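Local coordinates for protein tartronic semialdehyde reductase (Salmonella typhimurium, PDB 1YB4) that catalyses the reversible NADH- or NADPH-dependent reduction of tartronate semialdehyde (2-hydroxy-3-oxopropanoate) to (R)-glycerate, at residues 4-9 against 59-64; 9-14 against 29-34; 63-68 against 94-99; 118-123 against 134-139; 240-245 against 261-266. All coordinates share one frame; numbering follows the deposited sequence.

Contact 1: residues 4-9 against 59-64; sequences MKLGFI and ADIIFI
Strands 5-8 and 61-64 run parallel at an angle of 21°, their axes 4.5 Å apart, with G7 opposite I62. The ladder climbs from D60 N, which donates to K5 O, through G7 N to I61 O and F63 N to G7 O, the last very straight at 173°, and ends with I9 N bonded to F63 O (2.7 Å). L6 and I61 run alongside each other on one face, L6 CD2 resting 3.8 Å from I61 CB. Further along that face the F8 ring atoms CD1 and CE1 lie against F63 CB, CD1 at 3.5 Å. The two ring planes are only 20° apart, but the rings are offset until little of one covers the other, and F63 O sits over one face of the F8 ring toward its rim. These are inner strands of the Rossmann-type sheet, flanked by strands 28-31 and 90-94; L22 of helix 15-24 touches both phenylalanines, while L151 of helix 142-155 packs on L6, I61 and F63. On the reverse face G7 brings no side chain, and A59 CB lies 3.6 Å from L6 C. Beyond the last bond, I9 CD1 reaches across to I62 CG2 at 3.6 Å. At the exposed start, the aliphatic CG of K5 leans on D60 OD2 (3.3 Å), whereas the ammonium stays out of direct contact with that carboxylate.

Contact 2: residues 9-14 against 29-34; sequences IGLGIM and LHVTTI
L11 lies crosswise over T33, its side chain meeting that of the threonine at about a right angle. The methyl T33 CG2 does the touching: it is 3.5 Å from L11 CD1 and equally close to L11 CB, so it rests against the length of the leucine and not just its tip. T33 OG1 stands anti to its own backbone N (chi1 177°), which turns the methyl against the leucine side chain, while OG1 lies nearer the backbone N of L11. L11 CD1 also reaches V31 CG2, more loosely, at 4.1 Å. A19 of helix 15-24 and V37 are further neighbours of the same leucine.

Segment 9-14 is the turn between strand 5-8 and helix 15-24, and its G10 and G12, together with G15, fit the GxGxxG pattern of Rossmann folds; in such folds this loop receives the dinucleotide pyrophosphate, as is probable here. G12 takes a positive phi (106°). The facing residues T32 and T33 lie at the carboxyl-terminal end of strand 28-31, a position that in Rossmann enzymes commonly borders the adenosine ribose.

At the buried end, the side chains of I9 and T32 extend next to each other in a common direction, with I9 CG2 3.9 Å from T32 CG2. That threonine methyl comes closer still to the backbone, 3.6 Å from I9 CA, and V55 of helix 52-57 touches both residues. I9 O and T32 O are 3.3 Å apart; both are acceptors, so the backbones meet here without the bonding seen between sheet neighbours.

Contact 3: residues 63-68 against 94-99; sequences FIMVPD and DMSSIS
M95 N donates to I64 O over 3.0 Å in a nearly straight bond (165°) that continues the parallel pairing of I64 with D94. Just past it the hydroxyl of S96 takes over: S96 OG lies 2.9 Å from V66 O and at the same distance from D94 OD1, and its single proton may serve either. With its CG anti to the backbone N (chi1 -175°), D94 places OD1 where S96 N also reaches it, in a weak bond of 3.3 Å. D94 OD1 is close to I64 O as well, but both are acceptors, so the nearby donors of S96 may help to offset their repulsion.

Both segments leave the sheet at the carboxyl ends of its strands, where the loops of a Rossmann fold gather around the cofactor; S97 OG is hydrogen-bonded to K172 NZ, the predicted active-site lysine. Each loop then runs into a helix through an N-cap: D68, whose carboxylate also binds Q71, starts helix 69-77, and S99, with OG on E102 N, starts helix 100-111.

Around the polar centre the packing is made largely by the selenomethionines M65 and M95. M65 bends over the S96 backbone and sets CE 3.3 Å from S96 CA, while its SE lies beside M95 O. Toward strand 61-64, M95 SE comes up to the edge of the F63 ring, 3.6 Å from CD1, a Met-aromatic contact with SE 75° off the ring normal; M95 also packs on F152 and L155 of helix 142-155. Farther along, I98 CG2 rests 3.9 Å from D68 C.

Contact 4: residues 118-123 against 134-139; sequences LDAPVS and LSIMVG
V122 CG2 pushes into L134, coming within 3.2 Å of its CB and close to both methyls, a tightly packed spot between the two antiparallel strands. The placement follows from chi1 of V122 (61°), which sets CG2 anti to the backbone N and over the partner strand. On the same buried face A120 CB meets V138 CG2 at 3.5 Å and I136 CG2 slightly farther off, and F152 of helix 142-155 packs on A120. The end at D119 and G139 is closed by two backbone bonds, G139 N to D119 O being the shorter at 2.8 Å. D119 OD1 bonds to G166 N and N165 ND2; it also lies close to G139 O, an acceptor like itself.

Strand 134-139 runs antiparallel to strand 115-123 and parallel to strand 158-163, which extends the mixed sheet beyond it; helix 125-131 makes the connection from strand 115-123. Halfway along, the pairing slackens at P121. Its nitrogen has no hydrogen to offer M137 O, which is met instead by A120 CA (3.1 Å) and P121 CD; M137 N donates only weakly to P121 O, at 3.3 Å. Regular pairing resumes where S123 and S135 bond N to O in both directions. Their side chains lie on the other face, where both serines are partly exposed, although the methyl M137 CE comes within 3.1 Å of S123 OG. V122 O accepts from K172 NZ, the predicted active-site lysine, and the P121 ring packs on it.

Contact 5: residues 240-245 against 261-266; sequences KDLNLA and TCQELF
L242 points its CD1 at the rim of the F266 ring, the two side chains crossing at about a right angle. The methyl lies near the ring plane, 3.5 Å from F266 CE2, so the leucine meets an edge and not a face, and the same CD1 also lies 4.0 Å from C262 CB. Q263 completes the set: its CG is anti to the backbone N (chi1 -178°), and the bend at chi2 lays the amide along L242. There it lies alongside the base of the leucine, NE2 3.7 Å from L242 CB, while OE1 sits at the edge of the F266 ring, in its plane. NE2 also approaches N243 N, at 3.5 Å, but its hydrogen bond goes to Q239 O, on the same helix as L242.

The two helices, 235-251 and 257-271, are consecutive and run antiparallel at 154°, with their local axes 10.0 Å apart, a wide spacing bridged by long side chains. They belong to the all-helical C-terminal domain of this dehydrogenase family. Helix 167-195 packs beside both, V173 against A245 and L181 against C262. Other subunits approach closely: E264 OE1 accepts from L256 N of a second subunit, whose Q247 packs on N243, and N258 of a third packs on T261 and C262.

Across the interface itself the chemistry is mostly apolar. The buried amide nitrogen of Q263 is satisfied by the backbone carbonyl Q239 O, and this bond ties the two helices together amid the contacts of L242 with C262 and F266.

Overall arrangement
Contacts 1 to 4 all belong to the N-terminal Rossmann-type domain and its seven-stranded sheet, whereas contact 5 joins two helices of the C-terminal domain, its centre about 32 Å from that of contact 1. Contact 2 is nested within the chain loop closed by contact 1 and shares I9 with it; contact 3 starts on strand 61-64, where contact 1 ends, and contact 4 follows. Across the sheet, D94 joins contact 3 to contact 4 through backbone bonds to L118 and A120, their centres about 10 Å apart. Contacts 3 and 5 touch through S97, I98 and S99 against L244, which brings the helical domain against the loops near the predicted active-site lysine, K172.

Contact 1: residues 4-9 against 59-64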
# COMPACT_ATOMS: atom_id res chain seq x y z
N MSE A 4 20.65 42.68 -14.36
CA MSE A 4 22.05 43.17 -14.10
C MSE A 4 23.05 42.30 -14.85
O MSE A 4 22.85 41.96 -16.02
CB MSE A 4 22.37 43.10 -12.61
CG MSE A 4 21.43 43.88 -11.70
SE MSE A 4 21.89 43.66 -9.82
CE MSE A 4 20.23 42.91 -9.18
N LYS A 5 24.14 41.96 -14.16
CA LYS A 5 25.17 41.08 -14.70
C LYS A 5 24.89 39.73 -14.03
O LYS A 5 24.97 39.61 -12.80
CB LYS A 5 26.57 41.58 -14.34
CG LYS A 5 26.78 41.91 -12.87
CD LYS A 5 28.27 41.89 -12.50
CE LYS A 5 29.13 42.76 -13.42
NZ LYS A 5 28.84 44.21 -13.32
N LEU A 6 24.57 38.73 -14.84
CA LEU A 6 24.19 37.42 -14.33
C LEU A 6 25.19 36.32 -14.58
O LEU A 6 26.12 36.50 -15.36
CB LEU A 6 22.84 37.01 -14.93
CG LEU A 6 21.80 38.13 -15.07
CD1 LEU A 6 20.56 37.59 -15.77
CD2 LEU A 6 21.47 38.71 -13.70
N GLY A 7 24.96 35.19 -13.91
CA GLY A 7 25.81 34.02 -14.03
C GLY A 7 24.98 32.74 -14.03
O GLY A 7 24.00 32.64 -13.30
N PHE A 8 25.36 31.77 -14.86
CA PHE A 8 24.63 30.50 -14.96
C PHE A 8 25.63 29.37 -14.74
O PHE A 8 26.59 29.23 -15.49
CB PHE A 8 23.98 30.36 -16.34
CG PHE A 8 22.57 29.82 -16.30
CD1 PHE A 8 21.48 30.69 -16.19
CD2 PHE A 8 22.34 28.46 -16.34
CE1 PHE A 8 20.19 30.20 -16.12
CE2 PHE A 8 21.04 27.96 -16.27
CZ PHE A 8 19.97 28.83 -16.16
N ILE A 9 25.40 28.56 -13.71
CA ILE A 9 26.33 27.48 -13.39
C ILE A 9 25.92 26.08 -13.85
O ILE A 9 26.63 25.11 -13.60
CB ILE A 9 26.62 27.47 -11.86
CG1 ILE A 9 27.29 28.78 -11.48
CG2 ILE A 9 27.53 26.31 -11.48
CD1 ILE A 9 27.81 28.82 -10.07
N ALA A 59 29.51 38.53 -11.62
CA ALA A 59 28.06 38.36 -11.60
C ALA A 59 27.49 38.62 -10.21
O ALA A 59 28.02 38.13 -9.22
CB ALA A 59 27.69 36.96 -12.06
N ASP A 60 26.40 39.38 -10.15
CA ASP A 60 25.74 39.68 -8.87
C ASP A 60 24.61 38.68 -8.56
O ASP A 60 24.30 38.41 -7.40
CB ASP A 60 25.19 41.11 -8.87
CG ASP A 60 26.26 42.15 -9.14
OD1 ASP A 60 27.39 42.01 -8.62
OD2 ASP A 60 25.95 43.11 -9.87
N ILE A 61 23.98 38.14 -9.60
CA ILE A 61 22.93 37.15 -9.45
C ILE A 61 23.42 35.89 -10.16
O ILE A 61 23.74 35.92 -11.36
CB ILE A 61 21.60 37.64 -10.07
CG1 ILE A 61 21.09 38.87 -9.29
CG2 ILE A 61 20.55 36.54 -10.01
CD1 ILE A 61 19.84 39.51 -9.89
N ILE A 62 23.53 34.80 -9.41
CA ILE A 62 24.02 33.53 -9.94
C ILE A 62 22.93 32.44 -9.99
O ILE A 62 22.35 32.08 -8.97
CB ILE A 62 25.19 32.98 -9.09
CG1 ILE A 62 26.39 33.93 -9.13
CG2 ILE A 62 25.59 31.60 -9.58
CD1 ILE A 62 26.24 35.15 -8.23
N PHE A 63 22.66 31.93 -11.19
CA PHE A 63 21.67 30.88 -11.42
C PHE A 63 22.34 29.52 -11.45
O PHE A 63 23.32 29.33 -12.17
CB PHE A 63 20.97 31.11 -12.76
CG PHE A 63 20.03 32.26 -12.76
CD1 PHE A 63 18.73 32.11 -12.29
CD2 PHE A 63 20.46 33.53 -13.15
CE1 PHE A 63 17.87 33.21 -12.20
CE2 PHE A 63 19.61 34.63 -13.07
CZ PHE A 63 18.31 34.48 -12.59
N ILE A 64 21.79 28.58 -10.69
CA ILE A 64 22.32 27.23 -10.65
C ILE A 64 21.29 26.21 -11.15
O ILE A 64 20.19 26.11 -10.60
CB ILE A 64 22.72 26.84 -9.21
CG1 ILE A 64 23.84 27.75 -8.73
CG2 ILE A 64 23.11 25.35 -9.14
CD1 ILE A 64 24.21 27.54 -7.29

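Contact 2: residues 9-14 against 29-34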
# COMPACT_ATOMS: atom_id res chain seq x y z
N ILE A 9 25.40 28.56 -13.71
CA ILE A 9 26.33 27.48 -13.39
C ILE A 9 25.92 26.08 -13.85
O ILE A 9 26.63 25.11 -13.60
CB ILE A 9 26.62 27.47 -11.86
CG1 ILE A 9 27.29 28.78 -11.48
CG2 ILE A 9 27.53 26.31 -11.48
CD1 ILE A 9 27.81 28.82 -10.07
N GLY A 10 24.80 25.97 -14.54
CA GLY A 10 24.40 24.66 -15.01
C GLY A 10 23.68 24.73 -16.33
O GLY A 10 22.62 25.34 -16.44
N LEU A 11 24.24 24.11 -17.36
CA LEU A 11 23.58 24.11 -18.65
C LEU A 11 23.01 22.72 -18.87
O LEU A 11 22.85 21.94 -17.93
CB LEU A 11 24.57 24.52 -19.75
CG LEU A 11 25.10 25.95 -19.55
CD1 LEU A 11 26.10 26.33 -20.64
CD2 LEU A 11 23.94 26.93 -19.55
N GLY A 12 22.68 22.39 -20.11
CA GLY A 12 22.12 21.08 -20.33
C GLY A 12 20.64 21.16 -20.58
O GLY A 12 20.06 22.24 -20.64
N ILE A 13 20.02 19.99 -20.72
CA ILE A 13 18.61 19.86 -21.00
C ILE A 13 17.73 21.09 -20.69
O ILE A 13 16.94 21.52 -21.54
CB ILE A 13 18.02 18.62 -20.28
CG1 ILE A 13 19.11 17.58 -19.98
CG2 ILE A 13 16.97 17.97 -21.17
CD1 ILE A 13 19.98 17.86 -18.74
N MSE A 14 17.86 21.65 -19.50
CA MSE A 14 17.04 22.80 -19.14
C MSE A 14 17.84 24.07 -18.85
O MSE A 14 17.40 25.16 -19.20
CB MSE A 14 16.20 22.45 -17.93
CG MSE A 14 15.44 21.14 -18.09
SE MSE A 14 13.59 21.37 -17.66
CE MSE A 14 13.76 22.18 -15.91
N LEU A 29 25.81 37.13 -19.70
CA LEU A 29 25.97 35.99 -18.83
C LEU A 29 27.32 35.31 -18.89
O LEU A 29 27.90 35.11 -19.96
CB LEU A 29 24.92 34.93 -19.17
CG LEU A 29 23.55 34.99 -18.49
CD1 LEU A 29 22.91 36.36 -18.63
CD2 LEU A 29 22.68 33.91 -19.10
N HIS A 30 27.82 34.97 -17.71
CA HIS A 30 29.06 34.25 -17.61
C HIS A 30 28.57 32.87 -17.20
O HIS A 30 28.10 32.67 -16.08
CB HIS A 30 29.96 34.88 -16.55
CG HIS A 30 30.70 36.09 -17.03
ND1 HIS A 30 31.86 36.00 -17.76
CD2 HIS A 30 30.46 37.41 -16.86
CE1 HIS A 30 32.31 37.21 -18.02
NE2 HIS A 30 31.48 38.09 -17.48
N VAL A 31 28.63 31.93 -18.14
CA VAL A 31 28.15 30.58 -17.91
C VAL A 31 29.26 29.57 -17.69
O VAL A 31 30.43 29.89 -17.81
CB VAL A 31 27.30 30.11 -19.10
CG1 VAL A 31 26.29 31.19 -19.48
CG2 VAL A 31 28.20 29.78 -20.28
N THR A 32 28.85 28.34 -17.37
CA THR A 32 29.77 27.24 -17.12
C THR A 32 28.99 25.94 -16.95
O THR A 32 27.84 25.96 -16.53
CB THR A 32 30.60 27.46 -15.84
OG1 THR A 32 31.64 26.48 -15.78
CG2 THR A 32 29.73 27.29 -14.61
N THR A 33 29.62 24.81 -17.26
CA THR A 33 28.99 23.50 -17.13
C THR A 33 30.02 22.47 -17.60
O THR A 33 31.05 22.85 -18.18
CB THR A 33 27.69 23.38 -17.99
OG1 THR A 33 27.16 22.05 -17.87
CG2 THR A 33 27.97 23.68 -19.45
N ILE A 34 29.77 21.19 -17.33
CA ILE A 34 30.71 20.14 -17.72
C ILE A 34 30.75 19.95 -19.23
O ILE A 34 31.82 19.88 -19.82
CB ILE A 34 30.34 18.78 -17.05
CG1 ILE A 34 28.99 18.27 -17.57
CG2 ILE A 34 30.28 18.92 -15.56
CD1 ILE A 34 29.10 17.34 -18.79

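Contact 3: residues 63-68 against 94-99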
# COMPACT_ATOMS: atom_id res chain seq x y z
N PHE A 63 22.66 31.93 -11.19
CA PHE A 63 21.67 30.88 -11.42
C PHE A 63 22.34 29.52 -11.45
O PHE A 63 23.32 29.33 -12.17
CB PHE A 63 20.97 31.11 -12.76
CG PHE A 63 20.03 32.26 -12.76
CD1 PHE A 63 18.73 32.11 -12.29
CD2 PHE A 63 20.46 33.53 -13.15
CE1 PHE A 63 17.87 33.21 -12.20
CE2 PHE A 63 19.61 34.63 -13.07
CZ PHE A 63 18.31 34.48 -12.59
N ILE A 64 21.79 28.58 -10.69
CA ILE A 64 22.32 27.23 -10.65
C ILE A 64 21.29 26.21 -11.15
O ILE A 64 20.19 26.11 -10.60
CB ILE A 64 22.72 26.84 -9.21
CG1 ILE A 64 23.84 27.75 -8.73
CG2 ILE A 64 23.11 25.35 -9.14
CD1 ILE A 64 24.21 27.54 -7.29
N MSE A 65 21.63 25.47 -12.21
CA MSE A 65 20.73 24.44 -12.73
C MSE A 65 21.49 23.14 -12.92
O MSE A 65 21.83 22.75 -14.04
CB MSE A 65 20.07 24.86 -14.05
CG MSE A 65 19.04 23.84 -14.58
SE MSE A 65 17.36 23.64 -13.55
CE MSE A 65 17.78 22.07 -12.50
N VAL A 66 21.73 22.48 -11.79
CA VAL A 66 22.44 21.21 -11.71
C VAL A 66 21.42 20.10 -11.35
O VAL A 66 20.34 20.40 -10.82
CB VAL A 66 23.55 21.33 -10.64
CG1 VAL A 66 22.97 21.09 -9.28
CG2 VAL A 66 24.69 20.39 -10.93
N PRO A 67 21.73 18.82 -11.64
CA PRO A 67 20.88 17.65 -11.39
C PRO A 67 20.35 17.26 -9.98
O PRO A 67 19.15 17.20 -9.77
CB PRO A 67 21.68 16.50 -12.01
CG PRO A 67 22.34 17.17 -13.17
CD PRO A 67 22.85 18.45 -12.53
N ASP A 68 21.24 16.97 -9.04
CA ASP A 68 20.82 16.54 -7.71
C ASP A 68 21.32 17.42 -6.56
O ASP A 68 22.12 18.33 -6.75
CB ASP A 68 21.29 15.10 -7.48
CG ASP A 68 22.79 14.95 -7.69
OD1 ASP A 68 23.56 15.52 -6.88
OD2 ASP A 68 23.20 14.29 -8.66
N ASP A 94 19.07 29.00 -6.75
CA ASP A 94 19.12 27.62 -7.17
C ASP A 94 17.76 27.27 -7.73
O ASP A 94 16.74 27.40 -7.05
CB ASP A 94 19.45 26.70 -6.00
CG ASP A 94 19.62 25.26 -6.42
OD1 ASP A 94 20.03 25.04 -7.59
OD2 ASP A 94 19.36 24.36 -5.60
N MSE A 95 17.76 26.83 -8.98
CA MSE A 95 16.53 26.47 -9.63
C MSE A 95 16.41 24.97 -9.85
O MSE A 95 15.49 24.50 -10.52
CB MSE A 95 16.40 27.25 -10.94
CG MSE A 95 16.28 28.75 -10.67
SE MSE A 95 15.91 29.83 -12.23
CE MSE A 95 13.97 29.63 -12.31
N SER A 96 17.34 24.24 -9.24
CA SER A 96 17.35 22.78 -9.31
C SER A 96 16.27 22.27 -8.37
O SER A 96 15.80 23.00 -7.50
CB SER A 96 18.68 22.20 -8.81
OG SER A 96 19.81 22.83 -9.39
N SER A 97 15.86 21.02 -8.55
CA SER A 97 14.89 20.41 -7.66
C SER A 97 15.71 19.49 -6.77
O SER A 97 16.11 18.39 -7.18
CB SER A 97 13.84 19.60 -8.42
OG SER A 97 12.98 20.44 -9.14
N ILE A 98 15.99 19.95 -5.56
CA ILE A 98 16.78 19.17 -4.63
C ILE A 98 16.05 19.05 -3.30
O ILE A 98 14.88 19.41 -3.19
CB ILE A 98 18.18 19.82 -4.39
CG1 ILE A 98 18.05 21.06 -3.51
CG2 ILE A 98 18.79 20.22 -5.72
CD1 ILE A 98 19.38 21.79 -3.27
N SER A 99 16.77 18.57 -2.29
CA SER A 99 16.22 18.36 -0.98
C SER A 99 15.84 19.60 -0.21
O SER A 99 16.65 20.51 -0.04
CB SER A 99 17.20 17.54 -0.14
OG SER A 99 16.85 17.62 1.23

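Contact 4: residues 118-123 against 134-139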
# COMPACT_ATOMS: atom_id res chain seq x y z
N LEU A 118 17.77 32.28 -2.99
CA LEU A 118 16.40 32.00 -3.37
C LEU A 118 16.41 30.58 -3.90
O LEU A 118 17.21 30.27 -4.78
CB LEU A 118 15.92 32.92 -4.50
CG LEU A 118 15.61 34.41 -4.33
CD1 LEU A 118 14.95 34.91 -5.62
CD2 LEU A 118 14.71 34.65 -3.12
N ASP A 119 15.56 29.71 -3.36
CA ASP A 119 15.48 28.37 -3.91
C ASP A 119 14.22 28.47 -4.74
O ASP A 119 13.14 28.73 -4.22
CB ASP A 119 15.37 27.29 -2.82
CG ASP A 119 14.27 27.57 -1.80
OD1 ASP A 119 14.42 28.49 -0.98
OD2 ASP A 119 13.25 26.85 -1.82
N ALA A 120 14.37 28.32 -6.04
CA ALA A 120 13.22 28.43 -6.91
C ALA A 120 13.13 27.25 -7.89
O ALA A 120 13.35 27.41 -9.10
CB ALA A 120 13.26 29.75 -7.67
N PRO A 121 12.81 26.05 -7.37
CA PRO A 121 12.69 24.88 -8.24
C PRO A 121 11.70 25.22 -9.36
O PRO A 121 10.85 26.10 -9.21
CB PRO A 121 12.15 23.80 -7.30
CG PRO A 121 11.53 24.58 -6.16
CD PRO A 121 12.50 25.71 -5.98
N VAL A 122 11.82 24.53 -10.49
CA VAL A 122 10.94 24.79 -11.61
C VAL A 122 10.26 23.53 -12.14
O VAL A 122 10.71 22.42 -11.90
CB VAL A 122 11.72 25.45 -12.77
CG1 VAL A 122 12.82 24.53 -13.24
CG2 VAL A 122 10.80 25.75 -13.91
N SER A 123 9.15 23.72 -12.84
CA SER A 123 8.45 22.59 -13.46
C SER A 123 7.94 23.04 -14.82
O SER A 123 7.53 24.19 -14.99
CB SER A 123 7.31 22.08 -12.56
OG SER A 123 6.49 23.12 -12.06
N LEU A 134 7.87 28.33 -17.91
CA LEU A 134 8.05 27.48 -16.75
C LEU A 134 7.22 27.97 -15.57
O LEU A 134 6.88 29.16 -15.48
CB LEU A 134 9.51 27.48 -16.32
CG LEU A 134 10.56 26.91 -17.26
CD1 LEU A 134 11.96 27.39 -16.81
CD2 LEU A 134 10.44 25.38 -17.25
N SER A 135 6.88 27.06 -14.67
CA SER A 135 6.18 27.43 -13.45
C SER A 135 7.34 27.52 -12.46
O SER A 135 8.23 26.66 -12.47
CB SER A 135 5.16 26.37 -13.04
OG SER A 135 4.08 26.37 -13.95
N ILE A 136 7.35 28.56 -11.63
CA ILE A 136 8.43 28.76 -10.68
C ILE A 136 7.96 29.00 -9.25
O ILE A 136 7.27 29.99 -8.97
CB ILE A 136 9.30 29.93 -11.15
CG1 ILE A 136 9.78 29.68 -12.59
CG2 ILE A 136 10.47 30.11 -10.24
CD1 ILE A 136 10.48 30.88 -13.24
N MSE A 137 8.32 28.11 -8.33
CA MSE A 137 7.93 28.26 -6.93
C MSE A 137 9.18 28.71 -6.20
O MSE A 137 10.23 28.08 -6.29
CB MSE A 137 7.39 26.94 -6.38
CG MSE A 137 7.40 25.83 -7.41
SE MSE A 137 5.88 24.66 -7.32
CE MSE A 137 6.03 23.84 -9.08
N VAL A 138 9.06 29.80 -5.45
CA VAL A 138 10.21 30.41 -4.79
C VAL A 138 10.22 30.55 -3.27
O VAL A 138 9.25 31.02 -2.66
CB VAL A 138 10.46 31.83 -5.36
CG1 VAL A 138 11.74 32.41 -4.80
CG2 VAL A 138 10.49 31.80 -6.88
N GLY A 139 11.35 30.18 -2.67
CA GLY A 139 11.50 30.31 -1.24
C GLY A 139 12.56 31.37 -0.97
O GLY A 139 13.65 31.33 -1.54

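Contact 5: residues 240-245 against 261-266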
# COMPACT_ATOMS: atom_id res chain seq x y z
N LYS A 240 12.92 10.05 -9.92
CA LYS A 240 13.91 10.80 -9.16
C LYS A 240 13.17 11.77 -8.22
O LYS A 240 13.53 11.92 -7.05
CB LYS A 240 14.85 11.55 -10.13
CG LYS A 240 15.99 12.38 -9.49
CD LYS A 240 15.62 13.86 -9.28
CE LYS A 240 15.08 14.51 -10.56
NZ LYS A 240 14.71 15.95 -10.40
N ASP A 241 12.11 12.41 -8.73
CA ASP A 241 11.35 13.33 -7.88
C ASP A 241 10.67 12.62 -6.70
O ASP A 241 10.80 13.07 -5.57
CB ASP A 241 10.30 14.10 -8.70
CG ASP A 241 10.91 15.22 -9.51
OD1 ASP A 241 11.86 15.87 -9.01
OD2 ASP A 241 10.43 15.47 -10.64
N LEU A 242 9.95 11.53 -6.96
CA LEU A 242 9.29 10.82 -5.88
C LEU A 242 10.30 10.35 -4.85
O LEU A 242 9.96 10.09 -3.71
CB LEU A 242 8.47 9.64 -6.39
CG LEU A 242 7.23 10.01 -7.20
CD1 LEU A 242 6.37 8.76 -7.40
CD2 LEU A 242 6.43 11.11 -6.48
N ASN A 243 11.56 10.25 -5.26
CA ASN A 243 12.60 9.82 -4.34
C ASN A 243 12.92 10.96 -3.36
O ASN A 243 13.27 10.72 -2.20
CB ASN A 243 13.87 9.40 -5.07
CG ASN A 243 14.82 8.62 -4.18
OD1 ASN A 243 16.03 8.87 -4.17
ND2 ASN A 243 14.28 7.66 -3.42
N LEU A 244 12.80 12.21 -3.83
CA LEU A 244 13.02 13.35 -2.94
C LEU A 244 11.93 13.34 -1.89
O LEU A 244 12.21 13.46 -0.70
CB LEU A 244 12.95 14.65 -3.72
CG LEU A 244 14.24 15.02 -4.41
CD1 LEU A 244 14.00 16.20 -5.34
CD2 LEU A 244 15.29 15.34 -3.35
N ALA A 245 10.69 13.19 -2.34
CA ALA A 245 9.54 13.14 -1.43
C ALA A 245 9.70 12.03 -0.39
O ALA A 245 9.55 12.27 0.81
CB ALA A 245 8.25 12.93 -2.20
N THR A 261 3.71 3.73 -2.74
CA THR A 261 3.22 2.79 -3.74
C THR A 261 3.46 3.30 -5.15
O THR A 261 3.92 2.55 -6.00
CB THR A 261 1.71 2.52 -3.62
OG1 THR A 261 1.40 2.09 -2.28
CG2 THR A 261 1.27 1.44 -4.61
N CYS A 262 3.15 4.56 -5.41
CA CYS A 262 3.36 5.12 -6.75
C CYS A 262 4.78 4.92 -7.24
O CYS A 262 5.00 4.62 -8.41
CB CYS A 262 3.02 6.61 -6.79
SG CYS A 262 1.26 6.91 -7.03
N GLN A 263 5.75 5.05 -6.33
CA GLN A 263 7.15 4.87 -6.70
C GLN A 263 7.36 3.42 -7.12
O GLN A 263 8.08 3.14 -8.08
CB GLN A 263 8.06 5.21 -5.52
CG GLN A 263 9.56 5.12 -5.80
CD GLN A 263 10.04 6.15 -6.82
OE1 GLN A 263 9.54 6.20 -7.95
NE2 GLN A 263 11.00 6.97 -6.42
N GLU A 264 6.72 2.50 -6.42
CA GLU A 264 6.85 1.08 -6.74
C GLU A 264 6.18 0.75 -8.08
O GLU A 264 6.68 -0.08 -8.84
CB GLU A 264 6.25 0.22 -5.63
CG GLU A 264 6.96 0.36 -4.31
CD GLU A 264 8.47 0.21 -4.44
OE1 GLU A 264 8.93 -0.87 -4.89
OE2 GLU A 264 9.20 1.17 -4.11
N LEU A 265 5.05 1.39 -8.35
CA LEU A 265 4.35 1.17 -9.61
C LEU A 265 5.23 1.68 -10.77
O LEU A 265 5.26 1.09 -11.86
CB LEU A 265 2.99 1.89 -9.60
CG LEU A 265 1.91 1.38 -8.62
CD1 LEU A 265 0.71 2.30 -8.67
CD2 LEU A 265 1.49 -0.04 -8.98
N PHE A 266 5.96 2.77 -10.53
CA PHE A 266 6.87 3.30 -11.55
C PHE A 266 7.98 2.28 -11.78
O PHE A 266 8.55 2.21 -12.86
CB PHE A 266 7.51 4.63 -11.12
CG PHE A 266 6.64 5.84 -11.38
CD1 PHE A 266 5.77 5.87 -12.46
CD2 PHE A 266 6.71 6.96 -10.55
CE1 PHE A 266 4.99 6.98 -12.71
CE2 PHE A 266 5.93 8.09 -10.79
CZ PHE A 266 5.07 8.10 -11.88